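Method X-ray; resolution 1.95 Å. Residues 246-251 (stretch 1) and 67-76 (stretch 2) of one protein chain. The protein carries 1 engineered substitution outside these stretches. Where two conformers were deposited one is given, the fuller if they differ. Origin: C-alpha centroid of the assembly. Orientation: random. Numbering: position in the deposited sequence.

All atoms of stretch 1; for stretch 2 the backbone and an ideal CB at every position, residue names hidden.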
# COMPACT_ATOMS: atom_id res chain seq x y z
N LEU A 246 15.81 -2.59 -1.60
CA LEU A 246 16.57 -2.94 -2.80
C LEU A 246 15.85 -2.51 -4.09
O LEU A 246 16.41 -2.64 -5.19
CB LEU A 246 16.83 -4.46 -2.82
CG LEU A 246 17.65 -5.07 -1.69
CD1 LEU A 246 17.89 -6.60 -1.89
CD2 LEU A 246 18.99 -4.37 -1.51
N TRP A 247 14.63 -1.99 -3.99
CA TRP A 247 13.88 -1.62 -5.20
C TRP A 247 14.29 -0.23 -5.65
O TRP A 247 13.90 0.74 -5.04
CB TRP A 247 12.35 -1.73 -5.01
CG TRP A 247 11.62 -1.69 -6.35
CD1 TRP A 247 11.25 -2.75 -7.08
CD2 TRP A 247 11.22 -0.52 -7.09
NE1 TRP A 247 10.64 -2.33 -8.24
CE2 TRP A 247 10.62 -0.97 -8.28
CE3 TRP A 247 11.34 0.84 -6.88
CZ2 TRP A 247 10.13 -0.10 -9.24
CZ3 TRP A 247 10.86 1.71 -7.85
CH2 TRP A 247 10.25 1.23 -9.01
N ARG A 248 15.07 -0.17 -6.74
CA ARG A 248 15.59 1.08 -7.27
C ARG A 248 15.94 2.08 -6.20
O ARG A 248 15.34 3.15 -6.12
CB ARG A 248 14.57 1.71 -8.25
CG ARG A 248 14.20 0.77 -9.39
CD ARG A 248 13.63 1.51 -10.58
NE ARG A 248 13.27 0.55 -11.62
CZ ARG A 248 13.15 0.87 -12.90
NH1 ARG A 248 13.33 2.12 -13.31
NH2 ARG A 248 12.84 -0.07 -13.78
N PRO A 249 16.97 1.77 -5.40
CA PRO A 249 17.34 2.64 -4.30
C PRO A 249 17.92 3.96 -4.79
O PRO A 249 18.51 4.00 -5.87
CB PRO A 249 18.41 1.84 -3.55
CG PRO A 249 18.81 0.77 -4.40
CD PRO A 249 17.84 0.60 -5.53
N ASP A 250 17.72 5.04 -4.05
CA ASP A 250 18.31 6.32 -4.44
C ASP A 250 19.30 6.79 -3.36
O ASP A 250 19.43 7.97 -3.06
CB ASP A 250 17.25 7.37 -4.84
CG ASP A 250 16.17 7.60 -3.80
OD1 ASP A 250 16.39 7.34 -2.60
OD2 ASP A 250 15.09 8.08 -4.18
N GLU A 251 20.05 5.83 -2.84
CA GLU A 251 20.74 5.92 -1.56
C GLU A 251 21.46 4.57 -1.47
O GLU A 251 20.91 3.56 -1.92
CB GLU A 251 19.68 6.16 -0.46
CG GLU A 251 19.97 5.76 0.99
CD GLU A 251 18.70 5.91 1.88
OE1 GLU A 251 18.08 7.00 1.85
OE2 GLU A 251 18.31 4.93 2.57
N UNK A 67 9.60 6.18 -4.06
CA UNK A 67 10.42 5.84 -5.21
C UNK A 67 9.59 5.23 -6.36
O UNK A 67 9.85 5.52 -7.53
CB UNK A 67 11.52 4.87 -4.78
N UNK A 68 8.63 4.38 -6.03
CA UNK A 68 7.80 3.73 -7.04
C UNK A 68 6.82 4.70 -7.69
O UNK A 68 6.65 4.71 -8.89
CB UNK A 68 7.03 2.56 -6.42
N UNK A 69 6.19 5.54 -6.89
CA UNK A 69 5.26 6.51 -7.45
C UNK A 69 6.02 7.51 -8.32
O UNK A 69 5.54 7.90 -9.36
CB UNK A 69 4.49 7.23 -6.34
N UNK A 70 7.21 7.91 -7.88
CA UNK A 70 8.06 8.81 -8.68
C UNK A 70 8.44 8.16 -10.01
O UNK A 70 8.43 8.82 -11.04
CB UNK A 70 9.32 9.19 -7.90
N UNK A 71 8.76 6.86 -10.00
CA UNK A 71 9.03 6.13 -11.25
C UNK A 71 7.80 6.16 -12.17
O UNK A 71 7.89 6.48 -13.36
CB UNK A 71 9.43 4.68 -10.95
N UNK A 72 6.65 5.85 -11.60
CA UNK A 72 5.42 5.72 -12.37
C UNK A 72 4.96 7.03 -12.97
O UNK A 72 4.60 7.08 -14.15
CB UNK A 72 4.31 5.15 -11.49
N UNK A 73 4.98 8.10 -12.16
CA UNK A 73 4.40 9.40 -12.57
C UNK A 73 5.35 10.20 -13.46
O UNK A 73 4.91 11.07 -14.24
CB UNK A 73 4.04 10.23 -11.34
N UNK A 74 6.65 9.94 -13.34
CA UNK A 74 7.67 10.62 -14.11
C UNK A 74 8.06 9.81 -15.32
O UNK A 74 7.52 10.00 -16.41
CB UNK A 74 8.90 10.90 -13.24
N UNK A 75 8.99 8.90 -15.11
CA UNK A 75 9.56 8.05 -16.13
C UNK A 75 8.53 7.21 -16.91
O UNK A 75 8.56 7.20 -18.14
CB UNK A 75 10.59 7.12 -15.48
N UNK A 76 7.66 6.48 -16.22
CA UNK A 76 6.62 5.69 -16.89
C UNK A 76 5.48 6.54 -17.48
O UNK A 76 4.66 6.04 -18.26
CB UNK A 76 6.03 4.68 -15.90

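Position 67 has helical backbone angles (-58/-40), and its CA-to-CB bond points toward stretch 1. The ideal CB lies 4.4 Å from Arg248 O and 4.8 Å from Asp250 OD2, while Trp247 O is also exposed to this side. Two carbonyls and a carboxylate favor a donor, either a long cationic chain or a neutral amide. The residue is Arg67. Its chi3 of -54° (m) bends the chain so that Arg67 NE donates to Trp247 O at 2.9 Å and, weakly, to Arg248 O at 3.0 Å (123°). Arg67 NH2 donates to Trp247 O at 2.8 Å, so two nitrogens converge on one carbonyl. Both oxygens lie near the guanidinium plane, where its N-H bonds point. Water 1 accepts from Arg67 NH1 and donates to Asp250 OD1.

At 68 the bond points sideways, and an ideal CB would sit 4.2 Å from Trp247 CZ3. A small residue suits this spacing, though alanine is not plainly excluded. Gly68 is found, its CA 3.8 Å from Trp247 CZ3.

Position 69 points away, leaving stretch 1 no say in the choice; it is Val69.

Position 70 points sideways, its ideal CB 7.0 Å from Asp250 OD2, so only a long chain could reach that carboxylate, preferably a cationic one. Arg70 does so in the given conformer, one of two deposited: Arg70 NH2 forms a salt bridge with Asp250 OD2 at 2.7 Å, and Arg70 NH1 adds a weak hydrogen bond to Asp250 OD2 at 3.3 Å.

At 71 the bond points toward stretch 1, its ideal CB 4.0 Å from Trp247 CH2 and 5.2 Å from Arg248 NH1. An indole edge beside a cation suits an aromatic ring; a large aliphatic chain could also pack here. Phe71 receives the Trp247 edge on its face, offset, with planes at 75°. Arg248 CZ lies 4.5 Å from the centroid of the Phe71 ring, 34° off the normal: an off-centre cation-pi contact.

Positions 72 and 73 have no contact with stretch 1 and are Leu72 and Ala73. At 74, psi is -85° and an ideal CB would lie only 3.1 Å from Arg70 O, a crowding that glycine avoids; Gly74 fits.

Position 75 points toward stretch 1, where a long acidic or polar chain could approach the Arg248 guanidinium. Glu75 OE2 makes a long salt bridge to Arg248 NH1 at 3.8 Å, near the guanidinium plane.

Position 76 is out of reach and unconstrained by stretch 1; it is Ala76.

Stretch 2 67-76: RGVRFLAGEA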
# COMPACT_ATOMS: atom_id res chain seq x y z
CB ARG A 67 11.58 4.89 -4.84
CG ARG A 67 12.56 5.46 -3.82
CD ARG A 67 13.90 4.74 -3.80
NE ARG A 67 13.75 3.31 -3.60
CZ ARG A 67 13.50 2.73 -2.43
NH1 ARG A 67 13.36 3.46 -1.32
NH2 ARG A 67 13.36 1.41 -2.35
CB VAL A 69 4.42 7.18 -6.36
CG1 VAL A 69 3.63 8.30 -6.92
CG2 VAL A 69 3.52 6.14 -5.69
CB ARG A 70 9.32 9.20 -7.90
CG ARG A 70 10.19 10.22 -8.62
CD ARG A 70 11.44 10.58 -7.84
NE ARG A 70 12.31 9.42 -7.62
CZ ARG A 70 12.78 9.02 -6.44
NH1 ARG A 70 12.51 9.69 -5.33
NH2 ARG A 70 13.56 7.95 -6.39
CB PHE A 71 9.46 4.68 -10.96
CG PHE A 71 9.32 3.76 -12.14
CD1 PHE A 71 10.25 3.75 -13.15
CD2 PHE A 71 8.26 2.85 -12.20
CE1 PHE A 71 10.11 2.88 -14.25
CE2 PHE A 71 8.11 2.01 -13.31
CZ PHE A 71 9.04 2.02 -14.32
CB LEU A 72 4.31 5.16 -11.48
CG LEU A 72 4.42 3.68 -11.13
CD1 LEU A 72 3.46 3.34 -10.01
CD2 LEU A 72 4.24 2.77 -12.37
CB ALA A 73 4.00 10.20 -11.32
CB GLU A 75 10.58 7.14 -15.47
CG GLU A 75 11.51 6.41 -16.41
CD GLU A 75 12.62 5.67 -15.66
OE1 GLU A 75 13.02 6.14 -14.55
OE2 GLU A 75 13.05 4.60 -16.17
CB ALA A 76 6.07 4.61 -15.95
O HOH W 1 14.36 6.35 -0.62
O HOH W 2 14.63 5.12 -7.61
O HOH W 3 12.79 8.93 -2.47
O HOH W 4 13.54 4.70 -11.53
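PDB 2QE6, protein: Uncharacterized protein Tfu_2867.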